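Local coordinates for extracellular solute-binding protein family 1 (Kribbella flavida, PDB 5IXP) that probably captures a solute outside the cell and delivers it to an ABC transporter, at residues A117-D123 with K256-V262; W65-Y69 with K352-E358; W144-F148 with Q203-A207. The contacts are given in a common frame with arbitrary orientation. Residue numbers count along the deposited sequence, not the author numbering.

Interaction 1: residues A117-D123 with K256-V262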
loop_
_atom_site.group_PDB
_atom_site.type_symbol
_atom_site.label_atom_id
_atom_site.label_comp_id
_atom_site.label_asym_id
_atom_site.label_seq_id
_atom_site.Cartn_x
_atom_site.Cartn_y
_atom_site.Cartn_z
ATOM N N ALA A 117 -3.159 7.313 -6.847
ATOM C CA ALA A 117 -3.327 8.500 -7.671
ATOM C C ALA A 117 -2.985 9.717 -6.814
ATOM O O ALA A 117 -2.500 9.584 -5.689
ATOM C CB ALA A 117 -4.747 8.564 -8.232
ATOM N N ILE A 118 -3.229 10.912 -7.345
ATOM C CA ILE A 118 -3.187 12.128 -6.541
ATOM C C ILE A 118 -4.611 12.636 -6.389
ATOM O O ILE A 118 -5.258 12.993 -7.381
ATOM C CB ILE A 118 -2.287 13.217 -7.151
ATOM C CG1 ILE A 118 -0.825 12.747 -7.271
ATOM C CG2 ILE A 118 -2.359 14.473 -6.296
ATOM C CD1 ILE A 118 -0.148 12.394 -5.929
ATOM N N CYS A 119 -5.121 12.632 -5.166
ATOM C CA CYS A 119 -6.367 13.339 -4.937
ATOM C C CYS A 119 -6.052 14.781 -4.565
ATOM O O CYS A 119 -4.948 15.113 -4.122
ATOM C CB CYS A 119 -7.214 12.665 -3.852
ATOM S SG CYS A 119 -6.426 12.482 -2.241
ATOM N N TYR A 120 -7.026 15.650 -4.785
ATOM C CA TYR A 120 -6.771 17.077 -4.593
ATOM C C TYR A 120 -8.051 17.847 -4.303
ATOM O O TYR A 120 -9.156 17.442 -4.675
ATOM C CB TYR A 120 -6.056 17.698 -5.807
ATOM C CG TYR A 120 -6.861 17.659 -7.092
ATOM C CD1 TYR A 120 -6.894 16.509 -7.880
ATOM C CD2 TYR A 120 -7.577 18.775 -7.523
ATOM C CE1 TYR A 120 -7.630 16.468 -9.057
ATOM C CE2 TYR A 120 -8.316 18.746 -8.702
ATOM C CZ TYR A 120 -8.339 17.585 -9.464
ATOM O OH TYR A 120 -9.068 17.536 -10.632
ATOM N N ARG A 121 -7.866 18.988 -3.641
ATOM C CA ARG A 121 -8.956 19.885 -3.271
ATOM C C ARG A 121 -9.204 20.844 -4.430
ATOM O O ARG A 121 -8.472 21.824 -4.609
ATOM C CB ARG A 121 -8.608 20.623 -1.985
ATOM C CG ARG A 121 -8.717 19.751 -0.724
ATOM C CD ARG A 121 -10.175 19.667 -0.244
ATOM N NE ARG A 121 -10.700 20.995 0.069
ATOM C CZ ARG A 121 -10.595 21.585 1.259
ATOM N NH1 ARG A 121 -9.993 20.963 2.273
ATOM N NH2 ARG A 121 -11.101 22.795 1.439
ATOM N N ARG A 122 -10.256 20.587 -5.209
ATOM C CA ARG A 122 -10.511 21.430 -6.376
ATOM C C ARG A 122 -10.931 22.845 -5.990
ATOM O O ARG A 122 -10.699 23.782 -6.764
ATOM C CB ARG A 122 -11.557 20.789 -7.290
ATOM C CG ARG A 122 -12.795 20.252 -6.603
ATOM C CD ARG A 122 -13.631 19.430 -7.588
ATOM N NE ARG A 122 -14.113 20.247 -8.699
ATOM C CZ ARG A 122 -13.659 20.192 -9.951
ATOM N NH1 ARG A 122 -12.699 19.332 -10.300
ATOM N NH2 ARG A 122 -14.187 21.003 -10.867
ATOM N N ASP A 123 -11.536 23.031 -4.811
ATOM C CA ASP A 123 -11.871 24.384 -4.373
ATOM C C ASP A 123 -10.617 25.180 -4.039
ATOM O O ASP A 123 -10.492 26.347 -4.430
ATOM C CB ASP A 123 -12.814 24.337 -3.166
ATOM C CG ASP A 123 -12.211 23.619 -1.974
ATOM O OD1 ASP A 123 -11.507 22.614 -2.180
ATOM O OD2 ASP A 123 -12.444 24.060 -0.823
ATOM N N LYS A 256 -15.688 19.285 -2.960
ATOM C CA LYS A 256 -14.352 19.855 -2.841
ATOM C C LYS A 256 -13.226 18.934 -3.290
ATOM O O LYS A 256 -12.108 19.421 -3.484
ATOM C CB LYS A 256 -14.084 20.287 -1.395
ATOM C CG LYS A 256 -14.947 21.448 -0.943
ATOM C CD LYS A 256 -14.653 21.851 0.491
ATOM C CE LYS A 256 -15.558 22.997 0.927
ATOM N NZ LYS A 256 -15.490 23.191 2.402
ATOM N N TRP A 257 -13.478 17.635 -3.466
ATOM C CA TRP A 257 -12.418 16.684 -3.776
ATOM C C TRP A 257 -12.553 16.127 -5.190
ATOM O O TRP A 257 -13.658 15.978 -5.725
ATOM C CB TRP A 257 -12.406 15.519 -2.777
ATOM C CG TRP A 257 -11.758 15.818 -1.454
ATOM C CD1 TRP A 257 -12.387 16.126 -0.279
ATOM C CD2 TRP A 257 -10.353 15.811 -1.169
ATOM N NE1 TRP A 257 -11.452 16.317 0.722
ATOM C CE2 TRP A 257 -10.200 16.127 0.200
ATOM C CE3 TRP A 257 -9.207 15.571 -1.941
ATOM C CZ2 TRP A 257 -8.951 16.211 0.810
ATOM C CZ3 TRP A 257 -7.972 15.656 -1.337
ATOM C CH2 TRP A 257 -7.851 15.971 0.031
ATOM N N ASP A 258 -11.402 15.831 -5.792
ATOM C CA ASP A 258 -11.329 15.148 -7.075
ATOM C C ASP A 258 -10.098 14.253 -7.045
ATOM O O ASP A 258 -9.307 14.279 -6.097
ATOM C CB ASP A 258 -11.267 16.136 -8.248
ATOM C CG ASP A 258 -11.952 15.606 -9.510
ATOM O OD1 ASP A 258 -11.942 14.368 -9.743
ATOM O OD2 ASP A 258 -12.506 16.438 -10.265
ATOM N N VAL A 259 -9.931 13.451 -8.086
ATOM C CA VAL A 259 -8.746 12.613 -8.180
ATOM C C VAL A 259 -8.227 12.670 -9.606
ATOM O O VAL A 259 -8.997 12.613 -10.570
ATOM C CB VAL A 259 -9.022 11.164 -7.722
ATOM C CG1 VAL A 259 -10.126 10.548 -8.532
ATOM C CG2 VAL A 259 -7.756 10.329 -7.804
ATOM N N ALA A 260 -6.914 12.827 -9.724
ATOM C CA ALA A 260 -6.216 12.964 -10.992
ATOM C C ALA A 260 -5.532 11.650 -11.354
ATOM O O ALA A 260 -4.934 10.994 -10.497
ATOM C CB ALA A 260 -5.187 14.096 -10.926
ATOM N N ASP A 261 -5.617 11.276 -12.633
ATOM C CA ASP A 261 -5.074 10.011 -13.124
ATOM C C ASP A 261 -3.579 10.176 -13.386
ATOM O O ASP A 261 -3.115 10.265 -14.526
ATOM C CB ASP A 261 -5.819 9.586 -14.383
ATOM C CG ASP A 261 -5.415 8.201 -14.882
ATOM O OD1 ASP A 261 -4.542 7.544 -14.273
ATOM O OD2 ASP A 261 -5.974 7.771 -15.905
ATOM N N VAL A 262 -2.815 10.217 -12.293
ATOM C CA VAL A 262 -1.389 10.519 -12.358
ATOM C C VAL A 262 -0.773 10.074 -11.048
ATOM O O VAL A 262 -1.451 10.011 -10.018
ATOM C CB VAL A 262 -1.138 12.032 -12.611
ATOM C CG1 VAL A 262 -1.537 12.847 -11.383
ATOM C CG2 VAL A 262 0.326 12.306 -12.959
#
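Antiparallel strand pairing joins the end of the long strand 108-121 to the short strand 257-260 (segments at 152°) in a largely buried part of the mixed sheet. The ladder is carried by A260 N to I118 O (2.9 Å) and by the reciprocal pair Y120 N to D258 O and D258 N to Y120 O (both 3.0 Å); C119 and V259 form a non-hydrogen-bonded pair, their CA atoms 4.1 Å apart. Strand 108-121 pairs with 257-260 along one edge and 232-238 along the other, in a fold consistent with the periplasmic-binding-protein clan. C119 forms a disulfide with C237 of strand 232-238. On the face of C119 and W257, R121 CD lies over the indole in a CH-pi contact, and C119 SG approaches W257 CZ3 at 3.6 Å. The opposite face carries Y120, its ring covered by D258 CB and its hydroxyl hydrogen-bonded to T132 O. Where helix 122-127 begins, R122 N donates to K256 O (2.8 Å), while R122 NH1 salt-bridges D258 OD2 (2.9 Å).

Interaction 2: residues W65-Y69 with K352-E358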
loop_
_atom_site.group_PDB
_atom_site.type_symbol
_atom_site.label_atom_id
_atom_site.label_comp_id
_atom_site.label_asym_id
_atom_site.label_seq_id
_atom_site.Cartn_x
_atom_site.Cartn_y
_atom_site.Cartn_z
ATOM N N TRP A 65 4.355 -6.489 5.686
ATOM C CA TRP A 65 4.979 -7.461 6.585
ATOM C C TRP A 65 5.776 -8.528 5.863
ATOM O O TRP A 65 6.615 -9.181 6.491
ATOM C CB TRP A 65 3.947 -8.237 7.419
ATOM C CG TRP A 65 2.775 -7.516 7.899
ATOM C CD1 TRP A 65 2.676 -6.191 8.161
ATOM C CD2 TRP A 65 1.493 -8.089 8.184
ATOM N NE1 TRP A 65 1.407 -5.890 8.583
ATOM C CE2 TRP A 65 0.660 -7.041 8.609
ATOM C CE3 TRP A 65 0.970 -9.384 8.111
ATOM C CZ2 TRP A 65 -0.665 -7.245 8.963
ATOM C CZ3 TRP A 65 -0.340 -9.590 8.461
ATOM C CH2 TRP A 65 -1.150 -8.525 8.891
ATOM N N ILE A 66 5.475 -8.774 4.586
ATOM C CA ILE A 66 5.912 -10.011 3.943
ATOM C C ILE A 66 7.431 -10.080 3.813
ATOM O O ILE A 66 7.985 -11.186 3.709
ATOM C CB ILE A 66 5.191 -10.195 2.594
ATOM C CG1 ILE A 66 5.302 -11.652 2.130
ATOM C CG2 ILE A 66 5.709 -9.220 1.547
ATOM C CD1 ILE A 66 4.330 -12.024 1.017
ATOM N N TYR A 67 8.124 -8.935 3.872
ATOM C CA TYR A 67 9.587 -8.943 3.848
ATOM C C TYR A 67 10.144 -9.836 4.950
ATOM O O TYR A 67 11.121 -10.560 4.738
ATOM C CB TYR A 67 10.136 -7.513 3.991
ATOM C CG TYR A 67 10.021 -6.933 5.396
ATOM C CD1 TYR A 67 8.901 -6.208 5.780
ATOM C CD2 TYR A 67 11.030 -7.120 6.339
ATOM C CE1 TYR A 67 8.781 -5.689 7.060
ATOM C CE2 TYR A 67 10.917 -6.610 7.629
ATOM C CZ TYR A 67 9.789 -5.894 7.982
ATOM O OH TYR A 67 9.664 -5.374 9.257
ATOM N N LYS A 68 9.525 -9.796 6.133
ATOM C CA LYS A 68 10.009 -10.575 7.266
ATOM C C LYS A 68 9.852 -12.069 7.018
ATOM O O LYS A 68 10.649 -12.870 7.514
ATOM C CB LYS A 68 9.266 -10.145 8.532
ATOM C CG LYS A 68 9.637 -10.915 9.789
ATOM C CD LYS A 68 9.319 -10.117 11.049
ATOM C CE LYS A 68 9.381 -11.002 12.297
ATOM N NZ LYS A 68 8.952 -10.283 13.536
ATOM N N TYR A 69 8.856 -12.468 6.232
ATOM C CA TYR A 69 8.616 -13.885 6.028
ATOM C C TYR A 69 9.236 -14.413 4.747
ATOM O O TYR A 69 9.458 -15.625 4.642
ATOM C CB TYR A 69 7.109 -14.158 6.097
ATOM C CG TYR A 69 6.652 -13.802 7.483
ATOM C CD1 TYR A 69 6.919 -14.646 8.548
ATOM C CD2 TYR A 69 6.065 -12.578 7.751
ATOM C CE1 TYR A 69 6.557 -14.307 9.843
ATOM C CE2 TYR A 69 5.701 -12.230 9.040
ATOM C CZ TYR A 69 5.950 -13.104 10.076
ATOM O OH TYR A 69 5.595 -12.762 11.346
ATOM N N LYS A 352 13.252 -5.671 -0.585
ATOM C CA LYS A 352 13.020 -5.407 0.832
ATOM C C LYS A 352 13.735 -6.476 1.645
ATOM O O LYS A 352 13.382 -7.656 1.561
ATOM C CB LYS A 352 11.529 -5.412 1.167
ATOM C CG LYS A 352 10.641 -4.650 0.204
ATOM C CD LYS A 352 10.466 -3.222 0.637
ATOM C CE LYS A 352 9.432 -2.522 -0.236
ATOM N NZ LYS A 352 9.112 -1.183 0.291
ATOM N N GLY A 353 14.712 -6.066 2.444
ATOM C CA GLY A 353 15.486 -6.998 3.232
ATOM C C GLY A 353 14.850 -7.357 4.563
ATOM O O GLY A 353 13.756 -6.900 4.902
ATOM N N PRO A 354 15.556 -8.169 5.359
ATOM C CA PRO A 354 14.918 -8.806 6.526
ATOM C C PRO A 354 14.456 -7.840 7.596
ATOM O O PRO A 354 13.598 -8.207 8.406
ATOM C CB PRO A 354 16.017 -9.734 7.069
ATOM C CG PRO A 354 17.002 -9.877 5.959
ATOM C CD PRO A 354 16.955 -8.591 5.193
ATOM N N ARG A 355 15.003 -6.635 7.655
ATOM C CA ARG A 355 14.611 -5.677 8.678
ATOM C C ARG A 355 14.122 -4.374 8.056
ATOM O O ARG A 355 14.286 -3.296 8.634
ATOM C CB ARG A 355 15.769 -5.437 9.650
ATOM C CG ARG A 355 16.122 -6.681 10.479
ATOM C CD ARG A 355 16.105 -6.363 11.968
ATOM N NE ARG A 355 14.864 -6.776 12.605
ATOM C CZ ARG A 355 14.566 -6.547 13.881
ATOM N NH1 ARG A 355 15.418 -5.881 14.652
ATOM N NH2 ARG A 355 13.401 -6.965 14.384
ATOM N N ASP A 356 13.481 -4.473 6.887
ATOM C CA ASP A 356 13.118 -3.275 6.133
ATOM C C ASP A 356 12.175 -2.369 6.921
ATOM O O ASP A 356 12.346 -1.143 6.937
ATOM C CB ASP A 356 12.487 -3.665 4.799
ATOM C CG ASP A 356 12.806 -2.671 3.704
ATOM O OD1 ASP A 356 13.911 -2.759 3.137
ATOM O OD2 ASP A 356 11.966 -1.795 3.420
ATOM N N GLY A 357 11.175 -2.950 7.583
ATOM C CA GLY A 357 10.223 -2.131 8.318
ATOM C C GLY A 357 10.850 -1.448 9.517
ATOM O O GLY A 357 10.544 -0.285 9.813
ATOM N N GLU A 358 11.738 -2.157 10.219
ATOM C CA GLU A 358 12.411 -1.581 11.376
ATOM C C GLU A 358 13.346 -0.454 10.963
ATOM O O GLU A 358 13.441 0.562 11.660
ATOM C CB GLU A 358 13.189 -2.666 12.121
ATOM C CG GLU A 358 12.321 -3.698 12.819
ATOM C CD GLU A 358 11.798 -4.800 11.891
ATOM O OE1 GLU A 358 12.024 -4.755 10.661
ATOM O OE2 GLU A 358 11.149 -5.726 12.406
HETATM O O HOH W 1 13.516 -9.921 3.322
#
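One aromatic side chain can join a helix to a distant turn almost single-handedly, and Y67 illustrates this: its ring rests against the backbone of 352-358 where that segment turns into helix 356-371. Packing comes first. Y67 CB meets K352 CB at 3.8 Å, and the ring lies flat under the first turn of the helix, with D356 CB over its face in a CH-pi contact, 4.2 Å from the centroid. G357 N sits over the ring as well, 3.3 Å from Y67 CZ. A CB on G357 would run into the tyrosine hydroxyl, so the bare backbone of this glycine permits the close approach. At the ring's edge, Y67 CE2 is 3.2 Å from P354 O.

Polar links are few: one is direct and one passes through a water. Y67 OH donates to E358 OE1 (2.8 Å), while E358 OE2 is held by R355 NH2 (3.2 Å) in a salt bridge within the same segment. A single water donates to both Y67 O and K352 O, each 2.9 Å from it, bridging the two backbones.

This is structural packing that joins the short helix after strand 58-62 to the N-terminal start of helix 356-371, late in the chain. P354 and D356 also touch Y183. On the other side, W65 and Y69 touch helix 38-51, and I66 and Y69 touch strand 58-62.

Interaction 3: residues W144-F148 with Q203-A207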
loop_
_atom_site.group_PDB
_atom_site.type_symbol
_atom_site.label_atom_id
_atom_site.label_comp_id
_atom_site.label_asym_id
_atom_site.label_seq_id
_atom_site.Cartn_x
_atom_site.Cartn_y
_atom_site.Cartn_z
ATOM N N TRP A 144 8.223 14.170 -9.047
ATOM C CA TRP A 144 8.131 14.793 -7.730
ATOM C C TRP A 144 8.609 16.238 -7.764
ATOM O O TRP A 144 8.056 17.098 -7.068
ATOM C CB TRP A 144 8.906 13.964 -6.701
ATOM C CG TRP A 144 8.203 12.667 -6.448
ATOM C CD1 TRP A 144 8.548 11.426 -6.921
ATOM C CD2 TRP A 144 6.987 12.496 -5.716
ATOM N NE1 TRP A 144 7.626 10.492 -6.506
ATOM C CE2 TRP A 144 6.655 11.124 -5.771
ATOM C CE3 TRP A 144 6.143 13.372 -5.020
ATOM C CZ2 TRP A 144 5.514 10.603 -5.143
ATOM C CZ3 TRP A 144 5.011 12.862 -4.404
ATOM C CH2 TRP A 144 4.707 11.489 -4.462
ATOM N N THR A 145 9.616 16.533 -8.580
ATOM C CA THR A 145 10.066 17.918 -8.703
ATOM C C THR A 145 8.920 18.820 -9.155
ATOM O O THR A 145 8.695 19.894 -8.586
ATOM C CB THR A 145 11.246 17.990 -9.667
ATOM O OG1 THR A 145 12.338 17.234 -9.127
ATOM C CG2 THR A 145 11.695 19.432 -9.853
ATOM N N SER A 146 8.155 18.374 -10.155
ATOM C CA SER A 146 6.999 19.145 -10.613
ATOM C C SER A 146 5.909 19.215 -9.546
ATOM O O SER A 146 5.231 20.240 -9.408
ATOM C CB SER A 146 6.443 18.535 -11.899
ATOM O OG SER A 146 7.421 18.547 -12.925
ATOM N N TYR A 147 5.710 18.124 -8.802
ATOM C CA TYR A 147 4.739 18.133 -7.709
ATOM C C TYR A 147 5.083 19.201 -6.669
ATOM O O TYR A 147 4.219 19.985 -6.254
ATOM C CB TYR A 147 4.681 16.737 -7.082
ATOM C CG TYR A 147 3.799 16.603 -5.866
ATOM C CD1 TYR A 147 2.414 16.470 -5.992
ATOM C CD2 TYR A 147 4.351 16.583 -4.595
ATOM C CE1 TYR A 147 1.598 16.324 -4.865
ATOM C CE2 TYR A 147 3.557 16.438 -3.468
ATOM C CZ TYR A 147 2.187 16.311 -3.609
ATOM O OH TYR A 147 1.423 16.164 -2.488
ATOM N N PHE A 148 6.346 19.257 -6.241
ATOM C CA PHE A 148 6.733 20.258 -5.247
ATOM C C PHE A 148 6.735 21.666 -5.836
ATOM O O PHE A 148 6.376 22.630 -5.150
ATOM C CB PHE A 148 8.099 19.910 -4.655
ATOM C CG PHE A 148 8.101 18.614 -3.865
ATOM C CD1 PHE A 148 7.177 18.402 -2.844
ATOM C CD2 PHE A 148 9.005 17.605 -4.164
ATOM C CE1 PHE A 148 7.167 17.200 -2.118
ATOM C CE2 PHE A 148 9.002 16.402 -3.454
ATOM C CZ PHE A 148 8.085 16.195 -2.423
ATOM N N GLN A 203 14.915 16.563 -0.699
ATOM C CA GLN A 203 13.830 17.195 -1.443
ATOM C C GLN A 203 12.580 17.360 -0.580
ATOM O O GLN A 203 11.891 18.385 -0.668
ATOM C CB GLN A 203 13.530 16.386 -2.705
ATOM C CG GLN A 203 12.601 17.068 -3.681
ATOM C CD GLN A 203 12.586 16.375 -5.042
ATOM O OE1 GLN A 203 12.871 15.183 -5.144
ATOM N NE2 GLN A 203 12.269 17.130 -6.092
ATOM N N ILE A 204 12.264 16.366 0.256
ATOM C CA ILE A 204 11.113 16.504 1.141
ATOM C C ILE A 204 11.395 17.523 2.233
ATOM O O ILE A 204 10.519 18.319 2.592
ATOM C CB ILE A 204 10.724 15.142 1.737
ATOM C CG1 ILE A 204 10.365 14.193 0.610
ATOM C CG2 ILE A 204 9.543 15.287 2.706
ATOM C CD1 ILE A 204 10.107 12.790 1.096
ATOM N N VAL A 205 12.603 17.501 2.803
ATOM C CA VAL A 205 12.947 18.504 3.807
ATOM C C VAL A 205 12.824 19.906 3.219
ATOM O O VAL A 205 12.268 20.815 3.850
ATOM C CB VAL A 205 14.354 18.243 4.374
ATOM C CG1 VAL A 205 14.829 19.437 5.186
ATOM C CG2 VAL A 205 14.344 16.978 5.239
ATOM N N ALA A 206 13.304 20.100 1.988
ATOM C CA ALA A 206 13.177 21.416 1.370
ATOM C C ALA A 206 11.711 21.807 1.222
ATOM O O ALA A 206 11.349 22.971 1.424
ATOM C CB ALA A 206 13.893 21.442 0.021
ATOM N N ALA A 207 10.848 20.840 0.891
ATOM C CA ALA A 207 9.417 21.118 0.822
ATOM C C ALA A 207 8.871 21.565 2.176
ATOM O O ALA A 207 8.060 22.499 2.245
ATOM C CB ALA A 207 8.665 19.881 0.319
#
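Helices need not touch backbone to backbone to pack: here 144-148 and 203-207 run nearly parallel, 5° apart in direction, with axes 11.2 Å from each other, and side chains span the gap. Q203 starts the account. Its extended side chain reaches across to the other helix, where NE2 donates to T145 OG1 (3.0 Å), and on the way its CG passes 3.7 Å from F148 CD2. The backbone oxygen of Q203, which accepts the helical bond from A207 N, lies over one face of the phenylalanine ring. I204 follows, with CG1 4.3 Å from F148 CZ; M174 of helix 167-175 touches both Q203 and I204, so a third helix borders the contact.

This is helix-to-helix packing in the largely helical surroundings of the solute-binding-protein fold, with one large apolar residue, F148, filling the space between neighbours. F164, from a loop, also touches that ring.

A turn after Q203 comes A207, whose CB meets F148 CD1 at 3.8 Å. F148 and A207 face each other directly, with CA atoms 6.7 Å apart, against 8.2 Å for T145 and Q203.

In the fold
The general principle is that long-range contacts can enclose one another along a chain. Starting at the N terminus, residues 65-69 open the outermost loop, which closes only when 352-358 returns to them in interaction 2. Within it, strand 108-121 meets strand 257-260, closing interaction 1, and within that span helix 144-157 meets helix 195-209 in interaction 3. The three are thus successively nested and none cross. Interactions 1 and 3 lie near each other without touching (centres 18 Å, nearest atoms about 4 Å apart); the first joins strands, the other helices. The centres of interactions 1 and 2 are 32 Å apart, on opposite sides of the chain's centre; interaction 2 ties helix 66-70 to helix 356-371.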